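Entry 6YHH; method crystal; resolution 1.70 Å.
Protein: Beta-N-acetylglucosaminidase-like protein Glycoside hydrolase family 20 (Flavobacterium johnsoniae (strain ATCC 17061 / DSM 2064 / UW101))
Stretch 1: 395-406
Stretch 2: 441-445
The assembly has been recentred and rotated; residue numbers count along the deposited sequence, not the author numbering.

Stretch 1 395-406: SLVDAVKKGYKT
Stretch 2 (441-445) ARILG

A helix that gives way to a strand leaves carbonyls of its last turn without their usual i+4 amide donors, and an arginine from a neighbouring segment can donate to one of them. In this glycoside hydrolase family 20 protein, the helix enters from earlier in the chain and runs through the residues from Ser395, with Ala399, Val400 and Lys401 N bonded to the oxygens of Ser395, Leu396 and Val397. Gly403 (phi 110°, psi 11°) then breaks the helix in a Schellman motif: Tyr404 N reaches Ala399 O at 3.0 Å, and Gly403 N reaches Val400 O at 3.2 Å. At this positive phi a CB would jam against the preceding carbonyl, so the backbone itself calls for glycine.

Val400 O accepts a second bond, from Arg442 NH1 at 2.8 Å, with the carbonyl near the guanidinium plane while Gly403 CA lies over one face. The CA-to-CB bond of Arg442 points toward the first stretch; its side chain has chi1 m (-75°), chi2 and chi3 t, chi4 130°. A water joins the same end, accepting from Arg442 NH1 at 3.1 Å and donating to Lys401 O at 3.1 Å.

Beyond the turn, Tyr404 (-107/133) and Lys405 (-68/142) are extended and lead into a parallel bridge pairing Thr406 with Ile443, CA to CA 5.1 Å. Thr406 is bonded through both backbone polar atoms: its N donates to Arg442 O at 2.9 Å, and its O accepts from Leu444 N at 2.9 Å. Arg442 O also receives a CA-H contact from Lys405 CA at 3.3 Å. The Thr406 side chain (chi1 m) turns back within its own segment, OG1 donating to Tyr404 O at 3.2 Å.

Apolar packing joins helix and strand. Ile443 (m, t), on the same sheet face as Thr406, brings CD1 to 4.0 Å from Leu396 CD2 and CG1 to 4.1 Å from Val400 CG1; Leu396 is t, t and Val400 m.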

# COMPACT_ATOMS: atom_id res chain seq x y z
N SER A 395 31.07 20.84 -10.27
CA SER A 395 31.89 19.81 -9.73
C SER A 395 31.98 18.61 -10.69
O SER A 395 32.92 17.80 -10.62
CB SER A 395 31.40 19.36 -8.35
OG SER A 395 30.02 19.01 -8.36
N LEU A 396 30.95 18.47 -11.55
CA LEU A 396 30.95 17.41 -12.52
C LEU A 396 31.96 17.73 -13.63
O LEU A 396 32.72 16.87 -14.04
CB LEU A 396 29.55 17.18 -13.11
CG LEU A 396 29.40 16.24 -14.29
CD1 LEU A 396 28.04 15.60 -14.37
CD2 LEU A 396 29.66 16.94 -15.64
N VAL A 397 31.87 18.96 -14.11
CA VAL A 397 32.84 19.47 -15.14
C VAL A 397 34.24 19.27 -14.64
O VAL A 397 35.09 18.66 -15.33
CB VAL A 397 32.62 20.93 -15.41
CG1 VAL A 397 33.77 21.42 -16.30
CG2 VAL A 397 31.29 21.10 -16.12
N ASP A 398 34.50 19.72 -13.44
CA ASP A 398 35.86 19.55 -12.86
C ASP A 398 36.32 18.09 -12.72
O ASP A 398 37.46 17.76 -12.98
CB ASP A 398 35.97 20.27 -11.52
CG ASP A 398 35.80 21.81 -11.65
OD1 ASP A 398 35.73 22.33 -12.78
OD2 ASP A 398 35.65 22.51 -10.60
N ALA A 399 35.44 17.20 -12.29
CA ALA A 399 35.79 15.83 -12.12
C ALA A 399 36.07 15.15 -13.44
O ALA A 399 37.04 14.41 -13.56
CB ALA A 399 34.65 15.08 -11.41
N VAL A 400 35.26 15.38 -14.45
CA VAL A 400 35.50 14.64 -15.72
C VAL A 400 36.76 15.18 -16.40
O VAL A 400 37.47 14.36 -16.99
CB VAL A 400 34.32 14.62 -16.70
CG1 VAL A 400 33.16 13.83 -16.05
CG2 VAL A 400 33.89 15.98 -17.21
N LYS A 401 37.01 16.48 -16.26
CA LYS A 401 38.31 17.04 -16.81
C LYS A 401 39.52 16.44 -16.11
O LYS A 401 40.63 16.29 -16.74
CB LYS A 401 38.35 18.55 -16.84
CG LYS A 401 37.35 19.09 -17.84
CD LYS A 401 37.38 20.61 -17.92
CE LYS A 401 36.60 21.04 -19.15
NZ LYS A 401 36.86 22.48 -19.41
N LYS A 402 39.40 16.11 -14.84
CA LYS A 402 40.50 15.49 -14.12
C LYS A 402 40.63 14.00 -14.28
O LYS A 402 41.52 13.38 -13.70
CB LYS A 402 40.43 15.83 -12.63
CG LYS A 402 40.72 17.27 -12.29
CD LYS A 402 40.57 17.46 -10.77
CE LYS A 402 40.15 18.83 -10.29
NZ LYS A 402 41.17 19.84 -10.49
N GLY A 403 39.69 13.37 -14.95
CA GLY A 403 39.79 11.98 -15.24
C GLY A 403 38.86 10.98 -14.57
O GLY A 403 39.07 9.77 -14.70
N TYR A 404 37.83 11.51 -13.87
CA TYR A 404 36.92 10.72 -13.04
C TYR A 404 35.55 10.56 -13.67
O TYR A 404 34.97 11.51 -14.20
CB TYR A 404 36.74 11.37 -11.67
CG TYR A 404 37.99 11.55 -10.88
CD1 TYR A 404 38.78 12.68 -11.06
CD2 TYR A 404 38.41 10.60 -9.93
CE1 TYR A 404 39.95 12.85 -10.35
CE2 TYR A 404 39.55 10.80 -9.18
CZ TYR A 404 40.32 11.91 -9.42
OH TYR A 404 41.49 12.04 -8.67
N LYS A 405 35.05 9.33 -13.67
CA LYS A 405 33.68 9.09 -14.09
C LYS A 405 32.73 9.71 -13.08
O LYS A 405 33.08 9.70 -11.91
CB LYS A 405 33.40 7.63 -14.16
CG LYS A 405 34.24 6.92 -15.19
CD LYS A 405 33.91 5.48 -15.40
CE LYS A 405 34.21 4.58 -14.21
NZ LYS A 405 35.67 4.69 -13.88
N THR A 406 31.65 10.28 -13.58
CA THR A 406 30.77 11.10 -12.72
C THR A 406 29.30 10.80 -12.95
O THR A 406 28.91 10.52 -14.04
CB THR A 406 31.08 12.59 -12.95
OG1 THR A 406 32.48 12.84 -12.60
CG2 THR A 406 30.36 13.47 -12.06
N ALA A 441 32.37 11.03 -22.28
CA ALA A 441 32.06 9.65 -22.03
C ALA A 441 32.19 9.30 -20.56
O ALA A 441 31.70 8.27 -20.16
CB ALA A 441 33.00 8.74 -22.81
N ARG A 442 32.83 10.15 -19.79
CA ARG A 442 32.93 9.99 -18.33
C ARG A 442 31.63 10.38 -17.62
O ARG A 442 31.53 10.12 -16.44
CB ARG A 442 34.07 10.83 -17.76
CG ARG A 442 35.45 10.22 -18.07
CD ARG A 442 36.61 11.07 -17.56
NE ARG A 442 37.80 10.60 -18.26
CZ ARG A 442 38.68 11.37 -18.91
NH1 ARG A 442 38.66 12.70 -18.94
NH2 ARG A 442 39.63 10.73 -19.59
N ILE A 443 30.71 11.10 -18.28
CA ILE A 443 29.44 11.42 -17.67
C ILE A 443 28.54 10.19 -17.76
O ILE A 443 27.96 9.84 -18.82
CB ILE A 443 28.80 12.62 -18.33
CG1 ILE A 443 29.71 13.85 -18.22
CG2 ILE A 443 27.48 12.97 -17.65
CD1 ILE A 443 29.34 15.03 -19.10
N LEU A 444 28.50 9.44 -16.70
CA LEU A 444 27.78 8.16 -16.75
C LEU A 444 26.26 8.39 -16.83
O LEU A 444 25.53 7.56 -17.39
CB LEU A 444 28.05 7.29 -15.49
CG LEU A 444 29.50 6.92 -15.30
CD1 LEU A 444 29.75 6.10 -14.04
CD2 LEU A 444 29.99 6.13 -16.51
N GLY A 445 25.76 9.47 -16.23
CA GLY A 445 24.33 9.72 -16.22
C GLY A 445 23.93 10.53 -15.02
O GLY A 445 24.69 11.40 -14.55
O HOH W 1 40.59 15.00 -19.61